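Local structure of fervidolysin (Fervidobacterium pennivorans, 1R6V) at residues Y17-G22 and K87-V92; D45-A50 and D79-L84; S152-I157 and L394-P399. The protein degrades keratin into peptides as a subtilisin-like serine protease, allowing its bacterium to grow on native feathers. The protein carries 1 engineered substitution. All blocks are in the same frame, centred on the assembly; numbering follows the deposited sequence.

Contact 1 of 3, residues Y17-G22 and K87-V92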
loop_
_atom_site.group_PDB
_atom_site.type_symbol
_atom_site.label_atom_id
_atom_site.label_comp_id
_atom_site.label_asym_id
_atom_site.label_seq_id
_atom_site.Cartn_x
_atom_site.Cartn_y
_atom_site.Cartn_z
ATOM N N TYR A 17 9.053 -8.179 19.326
ATOM C CA TYR A 17 9.901 -7.346 18.478
ATOM C C TYR A 17 9.554 -5.862 18.556
ATOM O O TYR A 17 8.503 -5.487 19.070
ATOM C CB TYR A 17 9.851 -7.835 17.023
ATOM C CG TYR A 17 10.357 -9.255 16.906
ATOM C CD1 TYR A 17 9.475 -10.340 16.944
ATOM C CD2 TYR A 17 11.727 -9.521 16.885
ATOM C CE1 TYR A 17 9.953 -11.653 16.979
ATOM C CE2 TYR A 17 12.213 -10.830 16.921
ATOM C CZ TYR A 17 11.323 -11.885 16.974
ATOM O OH TYR A 17 11.798 -13.173 17.064
ATOM N N HIS A 18 10.470 -5.046 18.041
ATOM C CA HIS A 18 10.383 -3.585 18.021
ATOM C C HIS A 18 9.114 -3.068 17.340
ATOM O O HIS A 18 8.476 -3.773 16.558
ATOM C CB HIS A 18 11.614 -3.031 17.296
ATOM C CG HIS A 18 11.879 -1.577 17.543
ATOM N ND1 HIS A 18 12.469 -0.758 16.599
ATOM C CD2 HIS A 18 11.686 -0.804 18.639
ATOM C CE1 HIS A 18 12.625 0.453 17.103
ATOM N NE2 HIS A 18 12.157 0.452 18.338
ATOM N N ILE A 19 8.760 -1.824 17.655
ATOM C CA ILE A 19 7.590 -1.204 17.072
ATOM C C ILE A 19 7.831 -1.078 15.562
ATOM O O ILE A 19 8.959 -0.861 15.117
ATOM C CB ILE A 19 7.345 0.173 17.734
ATOM C CG1 ILE A 19 6.133 0.869 17.106
ATOM C CG2 ILE A 19 8.577 1.017 17.612
ATOM C CD1 ILE A 19 6.458 1.663 15.876
ATOM N N LEU A 20 6.766 -1.224 14.777
ATOM C CA LEU A 20 6.868 -1.158 13.327
ATOM C C LEU A 20 6.836 0.285 12.828
ATOM O O LEU A 20 5.803 0.953 12.903
ATOM C CB LEU A 20 5.714 -1.949 12.707
ATOM C CG LEU A 20 5.873 -2.484 11.277
ATOM C CD1 LEU A 20 4.632 -3.315 10.918
ATOM C CD2 LEU A 20 6.048 -1.350 10.304
ATOM N N PHE A 21 7.974 0.769 12.340
ATOM C CA PHE A 21 8.058 2.124 11.806
ATOM C C PHE A 21 8.071 2.086 10.288
ATOM O O PHE A 21 8.751 1.249 9.696
ATOM C CB PHE A 21 9.339 2.824 12.264
ATOM C CG PHE A 21 9.297 3.333 13.667
ATOM C CD1 PHE A 21 10.094 2.759 14.650
ATOM C CD2 PHE A 21 8.503 4.423 13.991
ATOM C CE1 PHE A 21 10.111 3.277 15.958
ATOM C CE2 PHE A 21 8.507 4.950 15.284
ATOM C CZ PHE A 21 9.319 4.372 16.271
ATOM N N GLY A 22 7.321 2.985 9.659
ATOM C CA GLY A 22 7.303 3.027 8.208
ATOM C C GLY A 22 8.643 3.518 7.686
ATOM O O GLY A 22 9.239 4.444 8.244
ATOM N N LYS A 87 2.881 -1.029 23.850
ATOM C CA LYS A 87 2.499 -2.411 23.574
ATOM C C LYS A 87 1.275 -2.568 22.665
ATOM O O LYS A 87 1.177 -3.533 21.900
ATOM C CB LYS A 87 2.264 -3.173 24.882
ATOM C CG LYS A 87 0.937 -2.881 25.565
ATOM C CD LYS A 87 0.865 -1.461 26.093
ATOM C CE LYS A 87 -0.499 -1.178 26.743
ATOM N NZ LYS A 87 -0.825 -2.125 27.859
ATOM N N GLY A 88 0.347 -1.627 22.741
ATOM C CA GLY A 88 -0.844 -1.731 21.918
ATOM C C GLY A 88 -0.838 -0.879 20.665
ATOM O O GLY A 88 -1.883 -0.379 20.263
ATOM N N ILE A 89 0.332 -0.712 20.055
ATOM C CA ILE A 89 0.462 0.076 18.827
ATOM C C ILE A 89 0.844 -0.876 17.693
ATOM O O ILE A 89 1.731 -1.715 17.864
ATOM C CB ILE A 89 1.566 1.167 18.973
ATOM C CG1 ILE A 89 1.139 2.238 19.987
ATOM C CG2 ILE A 89 1.856 1.826 17.627
ATOM C CD1 ILE A 89 -0.185 2.907 19.705
ATOM N N ARG A 90 0.180 -0.771 16.543
ATOM C CA ARG A 90 0.520 -1.640 15.417
ATOM C C ARG A 90 1.667 -1.072 14.578
ATOM O O ARG A 90 2.601 -1.796 14.213
ATOM C CB ARG A 90 -0.712 -1.889 14.532
ATOM C CG ARG A 90 -1.649 -2.986 15.050
ATOM C CD ARG A 90 -2.832 -3.201 14.103
ATOM N NE ARG A 90 -3.688 -2.021 14.124
ATOM C CZ ARG A 90 -4.046 -1.312 13.060
ATOM N NH1 ARG A 90 -3.640 -1.656 11.838
ATOM N NH2 ARG A 90 -4.792 -0.235 13.234
ATOM N N TYR A 91 1.614 0.220 14.271
ATOM C CA TYR A 91 2.677 0.826 13.478
ATOM C C TYR A 91 2.604 2.335 13.532
ATOM O O TYR A 91 1.600 2.906 13.966
ATOM C CB TYR A 91 2.583 0.386 12.006
ATOM C CG TYR A 91 1.298 0.822 11.326
ATOM C CD1 TYR A 91 1.117 2.145 10.897
ATOM C CD2 TYR A 91 0.233 -0.065 11.186
ATOM C CE1 TYR A 91 -0.103 2.567 10.353
ATOM C CE2 TYR A 91 -0.998 0.349 10.643
ATOM C CZ TYR A 91 -1.156 1.661 10.232
ATOM O OH TYR A 91 -2.360 2.068 9.696
ATOM N N VAL A 92 3.692 2.969 13.105
ATOM C CA VAL A 92 3.777 4.422 13.032
ATOM C C VAL A 92 4.434 4.675 11.695
ATOM O O VAL A 92 5.530 4.184 11.465
ATOM C CB VAL A 92 4.680 5.017 14.125
ATOM C CG1 VAL A 92 4.696 6.548 13.983
ATOM C CG2 VAL A 92 4.158 4.627 15.503
HETATM O O HOH W 1 4.419 -2.397 16.173
#
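Val92 packs against Ile19 with one methyl and against Phe21 with its beta carbon. Ile19 CD1 lies 3.8 Å from Val92 CG2, the two side chains running obliquely across one another. The same CD1 sits over the centre of the Phe21 ring, 3.7 Å above its plane, so one methyl touches both the ring face and the valine. Its position follows from the Ile19 torsions: CG1 is anti to the backbone N (chi1 178°), and chi2 of -86° then swings CD1 over the ring. Phe21 and Val92 lie side by side and point the same way, with Phe21 CD2 3.9 Å from Val92 CB.

The backbones between these side chains form a parallel bridge at Phe21 and Val92. Val92 N donates to Leu20 O at 2.9 Å, and Gly22 N donates to Val92 O at 2.8 Å. The propeptide has the beta-alpha-beta-beta-alpha-beta topology of a ferredoxin-like domain, and 89-93 is an outermost strand of its antiparallel sheet; residues 20-22 pair with the edge of this strand that faces away from strand 33-38. On the other edge, Arg90 and Tyr91 both face Gly37 in a classic beta bulge.

Leu20 CB rests 3.5 Å from Arg90 O and 4.0 Å from Tyr91 CB. Before the direct pairing begins, a water fills in: it accepts from Leu20 N and donates to both Ile89 O and Arg90 O, the latter at 2.7 Å. The polar ends of the strand residues are engaged beyond the contact, Tyr91 OH with Thr276 OG1 of the catalytic domain and Arg90 NE with Tyr38 O. Tyr78 and Ile81 of helix 74-81 cover Phe21 and Val92.

Contact 2 of 3, residues D45-A50 and D79-L84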
loop_
_atom_site.group_PDB
_atom_site.type_symbol
_atom_site.label_atom_id
_atom_site.label_comp_id
_atom_site.label_asym_id
_atom_site.label_seq_id
_atom_site.Cartn_x
_atom_site.Cartn_y
_atom_site.Cartn_z
ATOM N N ASP A 45 -2.261 7.986 23.052
ATOM C CA ASP A 45 -2.070 9.190 23.842
ATOM C C ASP A 45 -0.641 9.305 24.375
ATOM O O ASP A 45 -0.171 10.409 24.630
ATOM C CB ASP A 45 -3.089 9.245 24.982
ATOM C CG ASP A 45 -4.526 9.348 24.475
ATOM O OD1 ASP A 45 -4.739 9.934 23.387
ATOM O OD2 ASP A 45 -5.440 8.857 25.173
ATOM N N LYS A 46 0.049 8.172 24.529
ATOM C CA LYS A 46 1.433 8.186 24.992
ATOM C C LYS A 46 2.321 8.768 23.887
ATOM O O LYS A 46 3.315 9.431 24.168
ATOM C CB LYS A 46 1.902 6.777 25.352
ATOM C CG LYS A 46 1.222 6.202 26.583
ATOM C CD LYS A 46 1.737 4.805 26.876
ATOM C CE LYS A 46 1.148 4.242 28.170
ATOM N NZ LYS A 46 1.645 2.861 28.416
ATOM N N ILE A 47 1.956 8.514 22.628
ATOM C CA ILE A 47 2.701 9.056 21.498
ATOM C C ILE A 47 2.403 10.552 21.364
ATOM O O ILE A 47 3.304 11.346 21.096
ATOM C CB ILE A 47 2.312 8.354 20.168
ATOM C CG1 ILE A 47 2.766 6.896 20.202
ATOM C CG2 ILE A 47 2.956 9.070 18.983
ATOM C CD1 ILE A 47 2.309 6.057 18.987
ATOM N N VAL A 48 1.141 10.939 21.544
ATOM C CA VAL A 48 0.773 12.349 21.427
ATOM C C VAL A 48 1.576 13.174 22.430
ATOM O O VAL A 48 2.146 14.211 22.088
ATOM C CB VAL A 48 -0.752 12.553 21.655
ATOM C CG1 VAL A 48 -1.087 14.038 21.742
ATOM C CG2 VAL A 48 -1.524 11.925 20.490
ATOM N N LYS A 49 1.644 12.694 23.660
ATOM C CA LYS A 49 2.399 13.410 24.676
ATOM C C LYS A 49 3.898 13.412 24.385
ATOM O O LYS A 49 4.566 14.433 24.559
ATOM C CB LYS A 49 2.129 12.802 26.047
ATOM C CG LYS A 49 0.672 12.871 26.429
ATOM C CD LYS A 49 0.429 12.232 27.769
ATOM C CE LYS A 49 -1.053 12.137 28.065
ATOM N NZ LYS A 49 -1.276 11.379 29.330
ATOM N N ALA A 50 4.428 12.282 23.927
ATOM C CA ALA A 50 5.859 12.200 23.641
ATOM C C ALA A 50 6.299 13.174 22.551
ATOM O O ALA A 50 7.397 13.725 22.606
ATOM C CB ALA A 50 6.239 10.771 23.259
ATOM N N ASP A 79 12.320 9.317 16.875
ATOM C CA ASP A 79 13.272 9.275 17.984
ATOM C C ASP A 79 12.579 9.370 19.334
ATOM O O ASP A 79 13.030 8.767 20.305
ATOM C CB ASP A 79 14.310 10.397 17.867
ATOM C CG ASP A 79 15.285 10.179 16.718
ATOM O OD1 ASP A 79 15.581 9.009 16.380
ATOM O OD2 ASP A 79 15.773 11.181 16.162
ATOM N N LYS A 80 11.486 10.129 19.402
ATOM C CA LYS A 80 10.738 10.282 20.650
ATOM C C LYS A 80 9.868 9.073 20.979
ATOM O O LYS A 80 9.468 8.882 22.124
ATOM C CB LYS A 80 9.819 11.504 20.572
ATOM C CG LYS A 80 10.523 12.845 20.639
ATOM C CD LYS A 80 10.845 13.202 22.075
ATOM C CE LYS A 80 11.332 14.633 22.175
ATOM N NZ LYS A 80 11.333 15.112 23.587
ATOM N N ILE A 81 9.575 8.266 19.963
ATOM C CA ILE A 81 8.703 7.111 20.101
ATOM C C ILE A 81 9.408 5.766 20.250
ATOM O O ILE A 81 8.954 4.906 21.001
ATOM C CB ILE A 81 7.772 6.995 18.856
ATOM C CG1 ILE A 81 6.927 8.267 18.695
ATOM C CG2 ILE A 81 6.865 5.766 18.991
ATOM C CD1 ILE A 81 6.177 8.344 17.351
ATOM N N LYS A 82 10.522 5.618 19.540
ATOM C CA LYS A 82 11.268 4.361 19.496
ATOM C C LYS A 82 11.676 3.719 20.799
ATOM O O LYS A 82 11.859 2.501 20.855
ATOM C CB LYS A 82 12.498 4.517 18.606
ATOM C CG LYS A 82 13.672 5.234 19.240
ATOM C CD LYS A 82 14.680 5.626 18.176
ATOM C CE LYS A 82 15.869 6.339 18.799
ATOM N NZ LYS A 82 16.754 6.978 17.789
ATOM N N ALA A 83 11.815 4.515 21.853
ATOM C CA ALA A 83 12.212 3.955 23.137
ATOM C C ALA A 83 11.103 4.019 24.186
ATOM O O ALA A 83 11.369 3.853 25.377
ATOM C CB ALA A 83 13.476 4.679 23.657
ATOM N N LEU A 84 9.862 4.245 23.753
ATOM C CA LEU A 84 8.739 4.338 24.693
ATOM C C LEU A 84 8.199 3.015 25.212
ATOM O O LEU A 84 7.494 2.984 26.221
ATOM C CB LEU A 84 7.578 5.121 24.078
ATOM C CG LEU A 84 7.847 6.586 23.752
ATOM C CD1 LEU A 84 6.593 7.210 23.145
ATOM C CD2 LEU A 84 8.258 7.329 25.023
#
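Ile47 overlaps Ile81 through its branch methyl, CG2, which meets the Ile81 terminal methyl CD1 at 3.7 Å. The two side chains run obliquely to one another. Ile81 makes the approach with its long branch, its CG1 also close to that methyl.

A second apolar touch lies beside the first. Ala50 points at the other segment and its CB stands 3.6 Å from Leu84 CD1; the same leucine methyl is 4.1 Å from Lys46 O, so it lies against both the methyl of Ala50 and the preceding turn of the helix. Leu84 is brought there by the type I turn from Ile81 to Leu84, in which Leu84 N bonds to Ile81 O at 3.0 Å.

At the solvent side, Lys80 passes Ala50 O with its aliphatic chain. A bend at chi2 (-81°) places CD 3.5 Å from that oxygen. No hydrogen bond joins the two segments, and the contact depends on van der Waals packing. Within 79-84, Lys82 NZ forms a salt bridge with Asp79 OD1 at 2.7 Å, from above the carboxylate plane; NZ also bonds to Gly522 O, and OD1 to Tyr524 OH.

Helix 41-51 meets helix 74-81 and the turn after it on one face of the propeptide sheet, where Ile47 reaches Ile34, Val36, Ile67 and Ile89 on three strands, and Ile81 packs on Ile34 and Val92.

Contact 3 of 3, residues S152-I157 and L394-P399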
loop_
_atom_site.group_PDB
_atom_site.type_symbol
_atom_site.label_atom_id
_atom_site.label_comp_id
_atom_site.label_asym_id
_atom_site.label_seq_id
_atom_site.Cartn_x
_atom_site.Cartn_y
_atom_site.Cartn_z
ATOM N N SER A 152 -27.374 -2.110 -16.828
ATOM C CA SER A 152 -26.734 -0.819 -17.111
ATOM C C SER A 152 -26.122 -0.155 -15.865
ATOM O O SER A 152 -25.707 1.008 -15.911
ATOM C CB SER A 152 -27.760 0.135 -17.722
ATOM O OG SER A 152 -28.790 0.397 -16.782
ATOM N N GLY A 153 -26.081 -0.884 -14.755
ATOM C CA GLY A 153 -25.519 -0.331 -13.528
ATOM C C GLY A 153 -26.549 0.224 -12.553
ATOM O O GLY A 153 -26.199 0.886 -11.586
ATOM N N THR A 154 -27.828 -0.044 -12.805
ATOM C CA THR A 154 -28.896 0.443 -11.932
ATOM C C THR A 154 -28.654 0.150 -10.448
ATOM O O THR A 154 -28.389 -0.989 -10.080
ATOM C CB THR A 154 -30.235 -0.195 -12.330
ATOM O OG1 THR A 154 -30.455 0.027 -13.730
ATOM C CG2 THR A 154 -31.380 0.421 -11.540
ATOM N N ASN A 155 -28.773 1.191 -9.623
ATOM C CA ASN A 155 -28.592 1.135 -8.162
ATOM C C ASN A 155 -27.151 0.946 -7.687
ATOM O O ASN A 155 -26.912 0.841 -6.482
ATOM C CB ASN A 155 -29.439 0.023 -7.531
ATOM C CG ASN A 155 -30.928 0.171 -7.840
ATOM O OD1 ASN A 155 -31.472 1.272 -7.805
ATOM N ND2 ASN A 155 -31.584 -0.942 -8.114
ATOM N N ILE A 156 -26.202 0.884 -8.611
ATOM C CA ILE A 156 -24.811 0.694 -8.213
ATOM C C ILE A 156 -24.161 2.054 -8.003
ATOM O O ILE A 156 -24.278 2.935 -8.851
ATOM C CB ILE A 156 -24.012 -0.106 -9.295
ATOM C CG1 ILE A 156 -24.654 -1.478 -9.531
ATOM C CG2 ILE A 156 -22.553 -0.279 -8.841
ATOM C CD1 ILE A 156 -24.862 -2.320 -8.258
ATOM N N ILE A 157 -23.505 2.232 -6.856
ATOM C CA ILE A 157 -22.822 3.489 -6.544
ATOM C C ILE A 157 -21.329 3.301 -6.831
ATOM O O ILE A 157 -20.699 2.386 -6.315
ATOM C CB ILE A 157 -23.003 3.876 -5.050
ATOM C CG1 ILE A 157 -24.461 4.269 -4.796
ATOM C CG2 ILE A 157 -22.094 5.058 -4.680
ATOM C CD1 ILE A 157 -24.799 4.425 -3.315
ATOM N N LEU A 394 -21.887 -5.298 -14.204
ATOM C CA LEU A 394 -21.867 -6.670 -13.697
ATOM C C LEU A 394 -22.473 -6.800 -12.308
ATOM O O LEU A 394 -23.127 -7.804 -12.010
ATOM C CB LEU A 394 -20.439 -7.217 -13.653
ATOM C CG LEU A 394 -19.725 -7.346 -15.005
ATOM C CD1 LEU A 394 -18.290 -7.798 -14.787
ATOM C CD2 LEU A 394 -20.462 -8.363 -15.893
ATOM N N LEU A 395 -22.257 -5.802 -11.457
ATOM C CA LEU A 395 -22.784 -5.878 -10.096
ATOM C C LEU A 395 -24.298 -5.818 -10.083
ATOM O O LEU A 395 -24.923 -6.245 -9.113
ATOM C CB LEU A 395 -22.171 -4.782 -9.221
ATOM C CG LEU A 395 -20.697 -5.078 -8.889
ATOM C CD1 LEU A 395 -20.087 -3.888 -8.187
ATOM C CD2 LEU A 395 -20.598 -6.344 -8.019
ATOM N N GLN A 396 -24.894 -5.285 -11.146
ATOM C CA GLN A 396 -26.352 -5.261 -11.220
ATOM C C GLN A 396 -26.830 -6.679 -11.503
ATOM O O GLN A 396 -27.788 -7.162 -10.888
ATOM C CB GLN A 396 -26.857 -4.361 -12.348
ATOM C CG GLN A 396 -28.380 -4.431 -12.496
ATOM C CD GLN A 396 -28.894 -3.587 -13.637
ATOM O OE1 GLN A 396 -28.192 -2.710 -14.137
ATOM N NE2 GLN A 396 -30.131 -3.840 -14.053
ATOM N N LYS A 397 -26.167 -7.352 -12.432
ATOM C CA LYS A 397 -26.569 -8.705 -12.793
ATOM C C LYS A 397 -26.178 -9.786 -11.792
ATOM O O LYS A 397 -26.882 -10.788 -11.656
ATOM C CB LYS A 397 -26.024 -9.082 -14.170
ATOM C CG LYS A 397 -26.460 -10.482 -14.609
ATOM C CD LYS A 397 -26.174 -10.756 -16.075
ATOM C CE LYS A 397 -26.697 -12.139 -16.480
ATOM N NZ LYS A 397 -26.456 -12.440 -17.920
ATOM N N PHE A 398 -25.056 -9.594 -11.109
ATOM C CA PHE A 398 -24.565 -10.571 -10.132
ATOM C C PHE A 398 -24.410 -9.845 -8.806
ATOM O O PHE A 398 -23.296 -9.607 -8.327
ATOM C CB PHE A 398 -23.223 -11.132 -10.608
ATOM C CG PHE A 398 -23.260 -11.672 -12.008
ATOM C CD1 PHE A 398 -22.699 -10.954 -13.062
ATOM C CD2 PHE A 398 -23.878 -12.890 -12.281
ATOM C CE1 PHE A 398 -22.752 -11.441 -14.362
ATOM C CE2 PHE A 398 -23.942 -13.388 -13.578
ATOM C CZ PHE A 398 -23.378 -12.664 -14.628
ATOM N N PRO A 399 -25.538 -9.500 -8.172
ATOM C CA PRO A 399 -25.480 -8.778 -6.903
ATOM C C PRO A 399 -24.730 -9.449 -5.771
ATOM O O PRO A 399 -24.237 -8.775 -4.872
ATOM C CB PRO A 399 -26.953 -8.524 -6.590
ATOM C CG PRO A 399 -27.641 -9.682 -7.209
ATOM C CD PRO A 399 -26.928 -9.839 -8.526
#
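Gln396 OE1 accepts three backbone N-H groups in succession, from Ser152, Gly153 and Thr154. Gly153 N, at 2.9 Å, approaches OE1 nearly along the C=O axis (165°). The other two donors lie out of the amide plane, on opposite faces of it: Ser152 N, also 2.9 Å from OE1, makes the straightest N-H...O bond of the three (159°), whereas Thr154 N at 3.0 Å lies further from the plane. Thr154 CB flanks the amide, 3.7 Å from OE1, with the two side chains crossing obliquely.

The grip depends on an extended glutamine. Its CG is anti to the backbone N (chi1 175°) and the chain continues straight beyond it, carrying the amide from the helix to the loop. On the loop side, the three N-H groups converge where the chain enters the type II turn from Gly153 to Ile156, whose Ile156 N bonds to Gly153 O. That turn also presents Ile156, whose CD1 meets Leu395 CB at 3.8 Å, the side chains crossing at about a right angle.

Further out, Ser152 and Ile156 bond through their backbones to Gly223 and Lys225, and Lys397 forms a salt bridge with Glu150. The contact joins the C-terminal end of helix 380-397, whose other end carries Ser381, to the loop leading into strand 157-162, which ends at Asp162, both probable charge-relay residues of the subtilisin-type alpha/beta fold.

In the fold
From the N terminus, residues 17-22 open contact 1, which closes only when the chain returns at 87-92. Contact 2 falls wholly within this span, its shorter loop running from helix 41-51 to the end of helix 74-81. The two adjoin: His18 NE2 probably bonds to Lys82 O, and Phe21 packs on Lys82, so the N-terminal loop, edge strand and both helices form one unit of the propeptide. Contact 3 begins later and lies in series with both, spanning 236 intervening residues of the catalytic domain. It is on the other side of the chain's centre, its nearest atoms about 24 Å from those of contact 1.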